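Acetyl-CoA hydrolase/transferase family protein (Porphyromonas gingivalis, PDB 2NVV) probably hydrolyses acetyl-CoA or transfers its CoA to another carboxylate, as a zinc-binding member of the acetyl-CoA hydrolase/transferase family. Local coordinates at residues V342-A353 against F382-T393. Sequence-based numbering, arbitrary orientation.
Sequences VRRLGVITINTA and FTRNSYVSIFTT
Thr352 O lies at the edge of the Phe391 ring, near its plane and 3.5 Å from CD1, while Asn351 CB packs 3.7 Å from CE1. The Phe382 ring is met obliquely by Val342 CG2 and Thr349 CG2, the latter 3.4 Å from Phe382 CB. That methyl packs against Ser386 CB as well, and Thr349 OG1, set between the backbone N and the carbonyl carbon (chi1 64°), makes a weak hydrogen bond, 3.0 Å, with Ser386 OG, which also has Thr383 O within reach. Beneath this face the backbones pair as parallel strands, with Ile350, Ile390 and Thr392 on the other face. Ile390 N bonds to Thr349 O at 2.8 Å, Asn351 N to Ile390 O, and Thr392 N to Asn351 O. Upstream, Gly346 ends its helix in a Schellman motif, and Tyr387 N bonds to Val347 O at 2.9 Å from above the carbonyl plane. Both segments thus run from helix into strand, consistent with the Rossmann-type clan of the C-terminal domain. Phe382 also touches Glu284, the predicted thioester-forming residue. Strands 348-352 and 389-392 are inner members of a mixed sheet, between strand 255-257, whose Gln256 OE1 is hydrogen-bonded to Asn351 ND2, and strand 421-424; helix 226-245 covers Ile390 and Thr392.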
ATOM      1  N   VAL A 342     -11.556  -5.371  -0.157  1.00  6.39           N
ATOM      2  CA  VAL A 342     -11.551  -4.292   0.815  1.00  6.39           C
ATOM      3  C   VAL A 342     -11.985  -2.964   0.189  1.00  6.39           C
ATOM      4  O   VAL A 342     -12.899  -2.300   0.681  1.00  6.39           O
ATOM      5  CB  VAL A 342     -10.145  -4.140   1.446  1.00  6.39           C
ATOM      6  CG1 VAL A 342     -10.100  -2.955   2.381  1.00  6.39           C
ATOM      7  CG2 VAL A 342      -9.785  -5.398   2.213  1.00  7.01           C
ATOM      8  N   ARG A 343     -11.330  -2.590  -0.907  1.00  6.39           N
ATOM      9  CA  ARG A 343     -11.644  -1.343  -1.594  1.00  6.39           C
ATOM     10  C   ARG A 343     -13.015  -1.340  -2.265  1.00  6.39           C
ATOM     11  O   ARG A 343     -13.709  -0.329  -2.258  1.00  6.39           O
ATOM     12  CB  ARG A 343     -10.558  -1.029  -2.622  1.00  6.39           C
ATOM     13  CG  ARG A 343     -10.749   0.301  -3.331  1.00  6.39           C
ATOM     14  CD  ARG A 343      -9.433   0.871  -3.822  1.00  6.39           C
ATOM     15  NE  ARG A 343      -9.653   1.824  -4.897  1.00  6.57           N
ATOM     16  CZ  ARG A 343      -8.701   2.558  -5.460  1.00  6.39           C
ATOM     17  NH1 ARG A 343      -7.446   2.465  -5.041  1.00  6.39           N
ATOM     18  NH2 ARG A 343      -9.002   3.358  -6.481  1.00  6.39           N
ATOM     19  N   ARG A 344     -13.410  -2.462  -2.855  1.00  6.39           N
ATOM     20  CA  ARG A 344     -14.720  -2.536  -3.492  1.00  6.39           C
ATOM     21  C   ARG A 344     -15.856  -2.368  -2.476  1.00  6.65           C
ATOM     22  O   ARG A 344     -16.785  -1.604  -2.729  1.00  6.39           O
ATOM     23  CB  ARG A 344     -14.902  -3.868  -4.209  1.00  6.39           C
ATOM     24  CG  ARG A 344     -16.292  -4.052  -4.828  1.00  6.39           C
ATOM     25  CD  ARG A 344     -16.409  -5.430  -5.475  1.00  6.39           C
ATOM     26  NE  ARG A 344     -15.310  -5.683  -6.408  1.00  6.64           N
ATOM     27  CZ  ARG A 344     -14.795  -6.885  -6.653  1.00  6.66           C
ATOM     28  NH1 ARG A 344     -15.277  -7.950  -6.035  1.00  6.72           N
ATOM     29  NH2 ARG A 344     -13.787  -7.018  -7.506  1.00  6.39           N
ATOM     30  N   LEU A 345     -15.775  -3.075  -1.343  1.00  6.39           N
ATOM     31  CA  LEU A 345     -16.804  -3.006  -0.305  1.00  6.39           C
ATOM     32  C   LEU A 345     -16.750  -1.726   0.505  1.00  6.39           C
ATOM     33  O   LEU A 345     -17.693  -1.409   1.223  1.00  6.39           O
ATOM     34  CB  LEU A 345     -16.695  -4.176   0.676  1.00  6.39           C
ATOM     35  CG  LEU A 345     -16.657  -5.627   0.199  1.00  7.28           C
ATOM     36  CD1 LEU A 345     -16.672  -6.525   1.423  1.00  6.39           C
ATOM     37  CD2 LEU A 345     -17.840  -5.933  -0.691  1.00  7.39           C
ATOM     38  N   GLY A 346     -15.650  -0.997   0.393  1.00  6.39           N
ATOM     39  CA  GLY A 346     -15.514   0.235   1.146  1.00  6.39           C
ATOM     40  C   GLY A 346     -15.369  -0.054   2.629  1.00  6.39           C
ATOM     41  O   GLY A 346     -15.972   0.611   3.479  1.00  6.39           O
ATOM     42  N   VAL A 347     -14.570  -1.065   2.939  1.00  6.39           N
ATOM     43  CA  VAL A 347     -14.338  -1.467   4.309  1.00  6.39           C
ATOM     44  C   VAL A 347     -13.686  -0.349   5.098  1.00  6.39           C
ATOM     45  O   VAL A 347     -12.680   0.220   4.660  1.00  6.39           O
ATOM     46  CB  VAL A 347     -13.418  -2.702   4.379  1.00  6.39           C
ATOM     47  CG1 VAL A 347     -13.243  -3.145   5.813  1.00  6.39           C
ATOM     48  CG2 VAL A 347     -13.995  -3.822   3.557  1.00  6.90           C
ATOM     49  N   ILE A 348     -14.259  -0.026   6.256  1.00  6.63           N
ATOM     50  CA  ILE A 348     -13.695   0.998   7.119  1.00  6.39           C
ATOM     51  C   ILE A 348     -12.749   0.242   8.042  1.00  6.39           C
ATOM     52  O   ILE A 348     -13.164  -0.689   8.725  1.00  6.39           O
ATOM     53  CB  ILE A 348     -14.800   1.719   7.931  1.00  6.72           C
ATOM     54  CG1 ILE A 348     -15.659   2.550   6.977  1.00  6.39           C
ATOM     55  CG2 ILE A 348     -14.172   2.599   9.029  1.00  6.39           C
ATOM     56  CD1 ILE A 348     -16.871   3.146   7.601  1.00  6.39           C
ATOM     57  N   THR A 349     -11.479   0.640   8.049  1.00  6.39           N
ATOM     58  CA  THR A 349     -10.470  -0.043   8.848  1.00  6.39           C
ATOM     59  C   THR A 349     -10.007   0.742  10.066  1.00  6.39           C
ATOM     60  O   THR A 349      -9.769   1.947   9.985  1.00  6.39           O
ATOM     61  CB  THR A 349      -9.233  -0.408   7.983  1.00  6.39           C
ATOM     62  OG1 THR A 349      -8.597   0.779   7.525  1.00  6.39           O
ATOM     63  CG2 THR A 349      -9.644  -1.222   6.774  1.00  6.39           C
ATOM     64  N   ILE A 350      -9.874   0.035  11.188  1.00  7.30           N
ATOM     65  CA  ILE A 350      -9.440   0.616  12.451  1.00  7.15           C
ATOM     66  C   ILE A 350      -8.334  -0.268  13.025  1.00  6.39           C
ATOM     67  O   ILE A 350      -8.578  -1.411  13.412  1.00  6.39           O
ATOM     68  CB  ILE A 350     -10.610   0.677  13.451  1.00  6.39           C
ATOM     69  CG1 ILE A 350     -11.867   1.181  12.739  1.00  6.39           C
ATOM     70  CG2 ILE A 350     -10.263   1.609  14.604  1.00  6.39           C
ATOM     71  CD1 ILE A 350     -13.145   0.738  13.398  1.00  6.39           C
ATOM     72  N   ASN A 351      -7.122   0.274  13.087  1.00  6.39           N
ATOM     73  CA  ASN A 351      -5.972  -0.461  13.570  1.00  6.39           C
ATOM     74  C   ASN A 351      -5.205   0.324  14.613  1.00  6.39           C
ATOM     75  O   ASN A 351      -5.400   1.526  14.749  1.00  6.50           O
ATOM     76  CB  ASN A 351      -5.072  -0.788  12.385  1.00  6.39           C
ATOM     77  CG  ASN A 351      -5.670  -1.855  11.487  1.00  6.39           C
ATOM     78  OD1 ASN A 351      -5.550  -3.043  11.765  1.00  6.39           O
ATOM     79  ND2 ASN A 351      -6.331  -1.437  10.416  1.00  6.89           N
ATOM     80  N   THR A 352      -4.325  -0.364  15.342  1.00  6.39           N
ATOM     81  CA  THR A 352      -3.532   0.269  16.387  1.00  6.60           C
ATOM     82  C   THR A 352      -2.172   0.760  15.902  1.00  6.97           C
ATOM     83  O   THR A 352      -1.677   0.352  14.844  1.00  7.01           O
ATOM     84  CB  THR A 352      -3.273  -0.692  17.548  1.00  7.13           C
ATOM     85  OG1 THR A 352      -2.234  -1.599  17.186  1.00  7.35           O
ATOM     86  CG2 THR A 352      -4.519  -1.480  17.878  1.00  7.84           C
ATOM     87  N   ALA A 353      -1.559   1.638  16.688  1.00  7.29           N
ATOM     88  CA  ALA A 353      -0.252   2.163  16.335  1.00  7.92           C
ATOM     89  C   ALA A 353       0.665   2.063  17.538  1.00  7.49           C
ATOM     90  O   ALA A 353       0.247   2.408  18.634  1.00  7.22           O
ATOM     91  CB  ALA A 353      -0.381   3.604  15.898  1.00  6.48           C
ATOM     92  N   PHE A 382      -5.357  -3.602   4.730  1.00  6.39           N
ATOM     93  CA  PHE A 382      -6.547  -2.851   5.064  1.00  6.39           C
ATOM     94  C   PHE A 382      -6.385  -1.332   4.956  1.00  6.55           C
ATOM     95  O   PHE A 382      -7.010  -0.689   4.112  1.00  6.39           O
ATOM     96  CB  PHE A 382      -6.990  -3.247   6.463  1.00  6.39           C
ATOM     97  CG  PHE A 382      -7.608  -4.613   6.527  1.00  6.57           C
ATOM     98  CD1 PHE A 382      -8.885  -4.838   6.032  1.00  6.39           C
ATOM     99  CD2 PHE A 382      -6.901  -5.686   7.057  1.00  6.61           C
ATOM    100  CE1 PHE A 382      -9.445  -6.101   6.066  1.00  6.39           C
ATOM    101  CE2 PHE A 382      -7.458  -6.955   7.090  1.00  6.39           C
ATOM    102  CZ  PHE A 382      -8.733  -7.159   6.593  1.00  6.39           C
ATOM    103  N   THR A 383      -5.543  -0.764   5.810  1.00  6.39           N
ATOM    104  CA  THR A 383      -5.293   0.682   5.813  1.00  6.48           C
ATOM    105  C   THR A 383      -5.185   1.282   4.412  1.00  6.69           C
ATOM    106  O   THR A 383      -5.891   2.236   4.075  1.00  6.39           O
ATOM    107  CB  THR A 383      -3.984   1.026   6.552  1.00  6.39           C
ATOM    108  OG1 THR A 383      -4.071   0.589   7.911  1.00  6.39           O
ATOM    109  CG2 THR A 383      -3.736   2.509   6.519  1.00  6.39           C
ATOM    110  N   ARG A 384      -4.290   0.712   3.612  1.00  6.83           N
ATOM    111  CA  ARG A 384      -4.052   1.185   2.259  1.00  6.39           C
ATOM    112  C   ARG A 384      -5.292   1.259   1.371  1.00  6.39           C
ATOM    113  O   ARG A 384      -5.452   2.221   0.618  1.00  6.39           O
ATOM    114  CB  ARG A 384      -2.989   0.320   1.580  1.00  6.39           C
ATOM    115  CG  ARG A 384      -2.784   0.638   0.103  1.00  6.46           C
ATOM    116  CD  ARG A 384      -2.233   2.035  -0.104  1.00  6.39           C
ATOM    117  NE  ARG A 384      -0.779   2.071   0.070  1.00  6.39           N
ATOM    118  CZ  ARG A 384       0.100   1.723  -0.871  1.00  6.39           C
ATOM    119  NH1 ARG A 384       1.404   1.784  -0.627  1.00  6.53           N
ATOM    120  NH2 ARG A 384      -0.327   1.331  -2.064  1.00  6.39           N
ATOM    121  N   ASN A 385      -6.178   0.270   1.469  1.00  6.39           N
ATOM    122  CA  ASN A 385      -7.364   0.243   0.616  1.00  6.39           C
ATOM    123  C   ASN A 385      -8.724   0.549   1.236  1.00  6.39           C
ATOM    124  O   ASN A 385      -9.733   0.526   0.539  1.00  6.39           O
ATOM    125  CB  ASN A 385      -7.438  -1.103  -0.095  1.00  6.39           C
ATOM    126  CG  ASN A 385      -6.144  -1.449  -0.815  1.00  6.39           C
ATOM    127  OD1 ASN A 385      -5.355  -2.278  -0.346  1.00  7.03           O
ATOM    128  ND2 ASN A 385      -5.909  -0.801  -1.949  1.00  6.39           N
ATOM    129  N   SER A 386      -8.757   0.858   2.529  1.00  6.81           N
ATOM    130  CA  SER A 386     -10.019   1.152   3.193  1.00  6.39           C
ATOM    131  C   SER A 386     -10.686   2.434   2.710  1.00  6.64           C
ATOM    132  O   SER A 386     -10.035   3.327   2.162  1.00  6.39           O
ATOM    133  CB  SER A 386      -9.825   1.265   4.697  1.00  6.61           C
ATOM    134  OG  SER A 386      -9.030   2.394   4.989  1.00  7.03           O
ATOM    135  N   TYR A 387     -11.995   2.512   2.944  1.00  7.12           N
ATOM    136  CA  TYR A 387     -12.808   3.664   2.576  1.00  6.39           C
ATOM    137  C   TYR A 387     -12.199   4.841   3.315  1.00  6.39           C
ATOM    138  O   TYR A 387     -12.003   5.909   2.750  1.00  6.39           O
ATOM    139  CB  TYR A 387     -14.249   3.418   3.027  1.00  6.39           C
ATOM    140  CG  TYR A 387     -15.277   4.327   2.413  1.00  6.39           C
ATOM    141  CD1 TYR A 387     -15.621   5.530   3.018  1.00  6.39           C
ATOM    142  CD2 TYR A 387     -15.953   3.955   1.257  1.00  6.39           C
ATOM    143  CE1 TYR A 387     -16.625   6.337   2.489  1.00  6.39           C
ATOM    144  CE2 TYR A 387     -16.957   4.753   0.716  1.00  6.39           C
ATOM    145  CZ  TYR A 387     -17.292   5.940   1.336  1.00  6.69           C
ATOM    146  OH  TYR A 387     -18.294   6.728   0.814  1.00  6.39           O
ATOM    147  N   VAL A 388     -11.910   4.625   4.593  1.00  6.39           N
ATOM    148  CA  VAL A 388     -11.275   5.624   5.448  1.00  6.39           C
ATOM    149  C   VAL A 388     -10.447   4.803   6.420  1.00  6.39           C
ATOM    150  O   VAL A 388     -10.978   3.901   7.066  1.00  6.39           O
ATOM    151  CB  VAL A 388     -12.284   6.450   6.292  1.00  6.60           C
ATOM    152  CG1 VAL A 388     -11.590   7.699   6.833  1.00  6.54           C
ATOM    153  CG2 VAL A 388     -13.482   6.832   5.476  1.00  7.20           C
ATOM    154  N   SER A 389      -9.154   5.087   6.528  1.00  6.40           N
ATOM    155  CA  SER A 389      -8.316   4.320   7.445  1.00  6.39           C
ATOM    156  C   SER A 389      -8.142   5.070   8.753  1.00  6.39           C
ATOM    157  O   SER A 389      -7.839   6.259   8.759  1.00  6.39           O
ATOM    158  CB  SER A 389      -6.948   4.037   6.831  1.00  6.39           C
ATOM    159  OG  SER A 389      -6.214   5.236   6.696  1.00  7.57           O
ATOM    160  N   ILE A 390      -8.334   4.358   9.855  1.00  6.39           N
ATOM    161  CA  ILE A 390      -8.215   4.945  11.178  1.00  6.39           C
ATOM    162  C   ILE A 390      -7.168   4.231  12.025  1.00  6.39           C
ATOM    163  O   ILE A 390      -7.035   3.008  11.990  1.00  6.39           O
ATOM    164  CB  ILE A 390      -9.559   4.872  11.932  1.00  6.95           C
ATOM    165  CG1 ILE A 390     -10.656   5.548  11.112  1.00  6.39           C
ATOM    166  CG2 ILE A 390      -9.421   5.517  13.307  1.00  6.39           C
ATOM    167  CD1 ILE A 390     -12.051   5.304  11.647  1.00  6.39           C
ATOM    168  N   PHE A 391      -6.417   5.009  12.784  1.00  6.41           N
ATOM    169  CA  PHE A 391      -5.413   4.450  13.664  1.00  7.33           C
ATOM    170  C   PHE A 391      -5.659   4.977  15.071  1.00  6.39           C
ATOM    171  O   PHE A 391      -5.822   6.184  15.286  1.00  6.39           O
ATOM    172  CB  PHE A 391      -4.019   4.813  13.169  1.00  6.39           C
ATOM    173  CG  PHE A 391      -3.500   3.872  12.126  1.00  6.70           C
ATOM    174  CD1 PHE A 391      -2.965   2.633  12.495  1.00  6.46           C
ATOM    175  CD2 PHE A 391      -3.568   4.201  10.774  1.00  6.91           C
ATOM    176  CE1 PHE A 391      -2.501   1.729  11.530  1.00  6.39           C
ATOM    177  CE2 PHE A 391      -3.110   3.307   9.799  1.00  6.66           C
ATOM    178  CZ  PHE A 391      -2.573   2.065  10.181  1.00  6.39           C
ATOM    179  N   THR A 392      -5.722   4.051  16.019  1.00  6.39           N
ATOM    180  CA  THR A 392      -5.954   4.383  17.416  1.00  6.39           C
ATOM    181  C   THR A 392      -4.724   4.083  18.244  1.00  6.39           C
ATOM    182  O   THR A 392      -3.902   3.258  17.868  1.00  6.98           O
ATOM    183  CB  THR A 392      -7.092   3.564  17.985  1.00  6.69           C
ATOM    184  OG1 THR A 392      -6.788   2.186  17.787  1.00  6.39           O
ATOM    185  CG2 THR A 392      -8.401   3.902  17.300  1.00  6.39           C
ATOM    186  N   THR A 393      -4.616   4.753  19.385  1.00  6.39           N
ATOM    187  CA  THR A 393      -3.486   4.555  20.286  1.00  6.39           C
ATOM    188  C   THR A 393      -3.551   5.476  21.499  1.00  7.36           C
ATOM    189  O   THR A 393      -3.851   6.674  21.376  1.00  6.39           O
ATOM    190  CB  THR A 393      -2.132   4.850  19.606  1.00  6.39           C
ATOM    191  OG1 THR A 393      -1.085   4.749  20.574  1.00  6.39           O
ATOM    192  CG2 THR A 393      -2.108   6.268  19.033  1.00  6.39           C
TER